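Long-range contacts in TfuA domain-containing protein (Methanosarcina acetivorans, PDB 6XP8), which takes part in peptide backbone thioamidation, probably working alongside a YcaO enzyme: residues V28-L33 and A55-E61; E148-L152 and L178-K183. All coordinates share one frame; numbering follows the deposited sequence.

Contact 1: V28-L33 and A55-E61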
loop_
_atom_site.group_PDB
_atom_site.type_symbol
_atom_site.label_atom_id
_atom_site.label_comp_id
_atom_site.label_asym_id
_atom_site.label_seq_id
_atom_site.Cartn_x
_atom_site.Cartn_y
_atom_site.Cartn_z
ATOM N N VAL A 28 7.989 -7.896 -3.096
ATOM C CA VAL A 28 9.388 -8.180 -2.749
ATOM C C VAL A 28 9.515 -9.065 -1.500
ATOM O O VAL A 28 8.733 -8.932 -0.552
ATOM C CB VAL A 28 10.239 -6.880 -2.658
ATOM C CG1 VAL A 28 9.851 -6.012 -1.460
ATOM C CG2 VAL A 28 11.740 -7.178 -2.689
ATOM N N ARG A 29 10.480 -9.983 -1.551
ATOM C CA ARG A 29 10.842 -10.843 -0.424
ATOM C C ARG A 29 12.325 -10.697 -0.119
ATOM O O ARG A 29 13.081 -10.155 -0.927
ATOM C CB ARG A 29 10.525 -12.315 -0.716
ATOM C CG ARG A 29 9.082 -12.599 -1.094
ATOM C CD ARG A 29 8.753 -14.079 -0.975
ATOM N NE ARG A 29 9.458 -14.912 -1.953
ATOM C CZ ARG A 29 9.041 -15.157 -3.197
ATOM N NH1 ARG A 29 7.916 -14.625 -3.662
ATOM N NH2 ARG A 29 9.763 -15.939 -3.985
ATOM N N ARG A 30 12.732 -11.220 1.039
ATOM C CA ARG A 30 14.120 -11.188 1.502
ATOM C C ARG A 30 15.101 -11.763 0.466
ATOM O O ARG A 30 14.859 -12.810 -0.145
ATOM C CB ARG A 30 14.237 -11.901 2.859
ATOM C CG ARG A 30 15.591 -11.772 3.551
ATOM C CD ARG A 30 15.624 -12.516 4.880
ATOM N NE ARG A 30 15.639 -11.601 6.019
ATOM C CZ ARG A 30 14.557 -11.086 6.604
ATOM N NH1 ARG A 30 13.344 -11.385 6.171
ATOM N NH2 ARG A 30 14.696 -10.262 7.633
ATOM N N PHE A 31 16.185 -11.018 0.262
ATOM C CA PHE A 31 17.271 -11.330 -0.682
ATOM C C PHE A 31 16.876 -11.489 -2.150
ATOM O O PHE A 31 17.426 -12.316 -2.881
ATOM C CB PHE A 31 18.183 -12.449 -0.144
ATOM C CG PHE A 31 19.008 -12.017 1.036
ATOM C CD1 PHE A 31 19.865 -10.909 0.940
ATOM C CD2 PHE A 31 18.923 -12.694 2.253
ATOM C CE1 PHE A 31 20.619 -10.495 2.030
ATOM C CE2 PHE A 31 19.684 -12.292 3.343
ATOM C CZ PHE A 31 20.529 -11.189 3.232
ATOM N N GLN A 32 15.930 -10.654 -2.574
ATOM C CA GLN A 32 15.575 -10.540 -3.980
ATOM C C GLN A 32 16.221 -9.331 -4.660
ATOM O O GLN A 32 16.486 -9.378 -5.866
ATOM C CB GLN A 32 14.058 -10.511 -4.166
ATOM C CG GLN A 32 13.390 -11.839 -3.851
ATOM C CD GLN A 32 11.916 -11.859 -4.200
ATOM O OE1 GLN A 32 11.222 -10.845 -4.109
ATOM N NE2 GLN A 32 11.431 -13.022 -4.603
ATOM N N LEU A 33 16.475 -8.268 -3.890
ATOM C CA LEU A 33 17.029 -7.020 -4.438
ATOM C C LEU A 33 18.420 -7.175 -5.043
ATOM O O LEU A 33 18.687 -6.630 -6.115
ATOM C CB LEU A 33 17.068 -5.901 -3.387
ATOM C CG LEU A 33 15.803 -5.278 -2.783
ATOM C CD1 LEU A 33 16.188 -3.994 -2.071
ATOM C CD2 LEU A 33 14.719 -4.985 -3.811
ATOM N N ALA A 55 10.535 -13.430 5.758
ATOM C CA ALA A 55 10.561 -13.175 4.327
ATOM C C ALA A 55 10.568 -11.691 3.938
ATOM O O ALA A 55 10.659 -11.378 2.759
ATOM C CB ALA A 55 9.391 -13.898 3.664
ATOM N N ALA A 56 10.479 -10.782 4.912
ATOM C CA ALA A 56 10.407 -9.344 4.608
ATOM C C ALA A 56 11.737 -8.792 4.110
ATOM O O ALA A 56 12.801 -9.206 4.583
ATOM C CB ALA A 56 9.918 -8.557 5.818
ATOM N N VAL A 57 11.666 -7.855 3.160
ATOM C CA VAL A 57 12.861 -7.162 2.655
ATOM C C VAL A 57 13.565 -6.438 3.813
ATOM O O VAL A 57 12.920 -5.740 4.591
ATOM C CB VAL A 57 12.530 -6.216 1.458
ATOM C CG1 VAL A 57 11.579 -5.084 1.844
ATOM C CG2 VAL A 57 13.804 -5.676 0.815
ATOM N N GLY A 58 14.876 -6.641 3.938
ATOM C CA GLY A 58 15.625 -6.116 5.082
ATOM C C GLY A 58 16.278 -4.777 4.800
ATOM O O GLY A 58 16.545 -4.448 3.637
ATOM N N HIS A 59 16.524 -4.008 5.867
ATOM C CA HIS A 59 17.252 -2.733 5.765
ATOM C C HIS A 59 18.619 -2.914 5.109
ATOM O O HIS A 59 19.008 -2.110 4.260
ATOM C CB HIS A 59 17.427 -2.055 7.136
ATOM C CG HIS A 59 16.148 -1.583 7.761
ATOM N ND1 HIS A 59 16.109 -1.025 9.021
ATOM C CD2 HIS A 59 14.868 -1.589 7.313
ATOM C CE1 HIS A 59 14.862 -0.705 9.320
ATOM N NE2 HIS A 59 14.090 -1.039 8.302
ATOM N N ARG A 60 19.333 -3.971 5.510
ATOM C CA ARG A 60 20.647 -4.322 4.949
ATOM C C ARG A 60 20.633 -4.418 3.412
ATOM O O ARG A 60 21.545 -3.916 2.745
ATOM C CB ARG A 60 21.177 -5.609 5.624
ATOM C CG ARG A 60 22.165 -6.467 4.834
ATOM C CD ARG A 60 23.607 -5.978 4.927
ATOM N NE ARG A 60 24.406 -6.469 3.799
ATOM C CZ ARG A 60 25.521 -5.904 3.334
ATOM N NH1 ARG A 60 26.020 -4.800 3.883
ATOM N NH2 ARG A 60 26.145 -6.452 2.300
ATOM N N GLU A 61 19.584 -5.038 2.871
ATOM C CA GLU A 61 19.412 -5.213 1.426
ATOM C C GLU A 61 19.223 -3.890 0.691
ATOM O O GLU A 61 19.807 -3.681 -0.376
ATOM C CB GLU A 61 18.198 -6.085 1.142
ATOM C CG GLU A 61 18.230 -7.460 1.772
ATOM C CD GLU A 61 16.984 -8.231 1.429
ATOM O OE1 GLU A 61 16.672 -8.328 0.226
ATOM O OE2 GLU A 61 16.322 -8.725 2.357
HETATM O O HOH W 1 9.009 -7.526 1.908
HETATM O O HOH W 2 14.797 -8.268 -1.515
#
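Val28 meets Val57 where two loops pack at the C-terminal ends of the parallel alpha/beta sheet's strands: the loop after strand 23-25, and the lead-in to helix 59-67. The two side chains cross at about a right angle, with Val28 CG1 3.8 Å from Val57 CG1. A water bridges the backbones beside them, donating to Val28 O and accepting from Val57 N. Arg29 starts a type II beta turn that runs to Gln32, and its N is held by Gln32 OE1, which it approaches from above the amide plane. Next in line, Arg30 N donates to Ala55 O at 2.7 Å. With CG anti to the backbone N (chi1 -172°), the Arg30 side chain runs past Ala56 and lays one face of its guanidinium over Ala56 O, 3.3 Å from CZ. Phe31 N donates to Glu61 OE1 (2.7 Å) from above the carboxylate plane, and the Phe31 ring stacks on that carboxylate with the planes 22° apart. A second water ties Glu61 OE1 to the turn, donating to it and to Arg29 O while accepting from Gln32 N. Leu33, resting on Phe6 as Val28 does, turns back toward the second loop, its CD1 4.1 Å from Val57 CG2. Glu61 grips the turn and makes half of a capping box, glycine having no side chain for the other half: Glu61 OE2 accepts from the N-cap Gly58 N at 3.0 Å.

Contact 2: E148-L152 and L178-K183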
loop_
_atom_site.group_PDB
_atom_site.type_symbol
_atom_site.label_atom_id
_atom_site.label_comp_id
_atom_site.label_asym_id
_atom_site.label_seq_id
_atom_site.Cartn_x
_atom_site.Cartn_y
_atom_site.Cartn_z
ATOM N N GLU A 148 -20.587 7.095 14.085
ATOM C CA GLU A 148 -20.589 5.925 13.197
ATOM C C GLU A 148 -19.241 5.721 12.510
ATOM O O GLU A 148 -18.752 4.592 12.427
ATOM C CB GLU A 148 -21.703 6.039 12.152
ATOM C CG GLU A 148 -23.094 5.773 12.713
ATOM C CD GLU A 148 -24.218 6.349 11.864
ATOM O OE1 GLU A 148 -23.959 7.139 10.927
ATOM O OE2 GLU A 148 -25.380 6.003 12.143
ATOM N N HIS A 149 -18.654 6.816 12.025
ATOM C CA HIS A 149 -17.297 6.815 11.471
ATOM C C HIS A 149 -16.301 6.236 12.470
ATOM O O HIS A 149 -15.567 5.300 12.142
ATOM C CB HIS A 149 -16.872 8.232 11.065
ATOM C CG HIS A 149 -15.420 8.352 10.718
ATOM N ND1 HIS A 149 -14.442 8.571 11.666
ATOM C CD2 HIS A 149 -14.780 8.272 9.529
ATOM C CE1 HIS A 149 -13.263 8.620 11.075
ATOM N NE2 HIS A 149 -13.440 8.448 9.778
ATOM N N ASN A 150 -16.288 6.797 13.680
ATOM C CA ASN A 150 -15.342 6.388 14.724
ATOM C C ASN A 150 -15.534 4.938 15.166
ATOM O O ASN A 150 -14.547 4.225 15.385
ATOM C CB ASN A 150 -15.418 7.331 15.929
ATOM C CG ASN A 150 -15.013 8.763 15.593
ATOM O OD1 ASN A 150 -14.530 9.063 14.498
ATOM N ND2 ASN A 150 -15.217 9.660 16.553
ATOM N N ALA A 151 -16.795 4.508 15.278
ATOM C CA ALA A 151 -17.120 3.135 15.684
ATOM C C ALA A 151 -16.674 2.129 14.626
ATOM O O ALA A 151 -16.077 1.102 14.958
ATOM C CB ALA A 151 -18.607 2.985 15.985
ATOM N N LEU A 152 -16.943 2.439 13.356
ATOM C CA LEU A 152 -16.564 1.552 12.254
ATOM C C LEU A 152 -15.055 1.507 12.027
ATOM O O LEU A 152 -14.507 0.460 11.668
ATOM C CB LEU A 152 -17.290 1.930 10.963
ATOM C CG LEU A 152 -18.796 1.642 10.944
ATOM C CD1 LEU A 152 -19.410 2.263 9.703
ATOM C CD2 LEU A 152 -19.125 0.156 11.031
ATOM N N LEU A 178 -23.621 -0.590 15.531
ATOM C CA LEU A 178 -22.769 0.576 15.280
ATOM C C LEU A 178 -23.325 1.505 14.201
ATOM O O LEU A 178 -22.916 2.662 14.110
ATOM C CB LEU A 178 -21.349 0.134 14.911
ATOM C CG LEU A 178 -20.602 -0.878 15.794
ATOM C CD1 LEU A 178 -19.218 -1.103 15.204
ATOM C CD2 LEU A 178 -20.500 -0.442 17.253
ATOM N N ILE A 179 -24.261 0.989 13.405
ATOM C CA ILE A 179 -24.859 1.709 12.274
ATOM C C ILE A 179 -26.221 1.063 11.938
ATOM O O ILE A 179 -26.350 -0.163 12.025
ATOM C CB ILE A 179 -23.891 1.731 11.038
ATOM C CG1 ILE A 179 -24.371 2.716 9.951
ATOM C CG2 ILE A 179 -23.614 0.321 10.495
ATOM C CD1 ILE A 179 -23.314 3.104 8.934
ATOM N N PRO A 180 -27.251 1.881 11.602
ATOM C CA PRO A 180 -28.486 1.286 11.080
ATOM C C PRO A 180 -28.207 0.497 9.806
ATOM O O PRO A 180 -27.358 0.904 9.007
ATOM C CB PRO A 180 -29.364 2.502 10.778
ATOM C CG PRO A 180 -28.892 3.542 11.733
ATOM C CD PRO A 180 -27.407 3.332 11.836
ATOM N N LYS A 181 -28.907 -0.622 9.632
ATOM C CA LYS A 181 -28.649 -1.530 8.509
ATOM C C LYS A 181 -28.930 -0.924 7.129
ATOM O O LYS A 181 -28.193 -1.200 6.182
ATOM C CB LYS A 181 -29.357 -2.875 8.707
ATOM C CG LYS A 181 -28.657 -3.744 9.745
ATOM C CD LYS A 181 -29.368 -5.059 10.011
ATOM C CE LYS A 181 -28.746 -5.733 11.224
ATOM N NZ LYS A 181 -29.560 -6.869 11.738
ATOM N N GLU A 182 -29.965 -0.090 7.021
ATOM C CA GLU A 182 -30.254 0.612 5.760
ATOM C C GLU A 182 -29.183 1.647 5.423
ATOM O O GLU A 182 -28.789 1.785 4.258
ATOM C CB GLU A 182 -31.651 1.245 5.770
ATOM C CG GLU A 182 -32.788 0.238 5.664
ATOM C CD GLU A 182 -32.804 -0.506 4.340
ATOM O OE1 GLU A 182 -33.230 0.087 3.325
ATOM O OE2 GLU A 182 -32.395 -1.688 4.323
ATOM N N LYS A 183 -28.711 2.348 6.455
ATOM C CA LYS A 183 -27.597 3.288 6.344
ATOM C C LYS A 183 -26.296 2.549 6.004
ATOM O O LYS A 183 -25.459 3.068 5.255
ATOM C CB LYS A 183 -27.444 4.089 7.641
ATOM C CG LYS A 183 -26.870 5.479 7.438
ATOM C CD LYS A 183 -26.842 6.278 8.732
ATOM C CE LYS A 183 -26.334 7.685 8.473
ATOM N NZ LYS A 183 -26.075 8.445 9.727
HETATM O O HOH W 3 -27.916 7.080 11.880
#
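In the helical part of the chain, helix 146-157 packs against the lead-in and first turn of helix 181-193, joined by a salt bridge beside a small apolar patch. Glu148 reaches across with its chain extended beyond CG, and Lys183 NZ donates to Glu148 OE1 at 2.8 Å, on that oxygen's syn lone pair. The lysine is stretched out as well, CG roughly anti to the backbone N (chi1 -151°), and the Glu148 and Lys183 side chains cross at about a right angle. A water spans the same pair, donating to Glu148 OE2 and accepting from Lys183 NZ. Since OE1 also accepts from Ser145 N, the carboxylate is held both by the backbone just ahead of its own helix and by helix 181-193. Pro180, the N-cap residue of helix 181-193, sets its CD 3.4 Å from Glu148 OE2. An alanine in place of Glu148 would probably leave the Lys183 ammonium without its carboxylate mate and Ser145 N without this acceptor. Next to the charged pair, Leu178 and Ile179 both point toward helix 146-157. Ala151 CB touches Leu178 CB at 4.1 Å, and Leu178 CD1 reaches the backbone at Ala151 O. Leu152 and Ile179 also share Leu187 of helix 181-193 as a neighbour, and they cross at about a right angle, with Leu152 CD1 and Ile179 CD1 4.1 Å apart.

Overall arrangement
From the N terminus, the chain lays down strands 3-6 and 23-25 before entering the first loop of contact 1. It then passes through helix 33-38 and strand 43-46, and contact 1 closes that excursion by bringing the start of helix 59-67 against the loop. The sheet is completed by strands 71-74 and 92-93. Only later, in an all-helical stretch, does contact 2 open: it closes a loop that contains helix 166-175, tying helix 146-157 to helix 181-193. The two closures follow in series, neither nested nor crossed. The centres of contact 1 and contact 2 are about 40 Å apart, on opposite sides of the chain's centre.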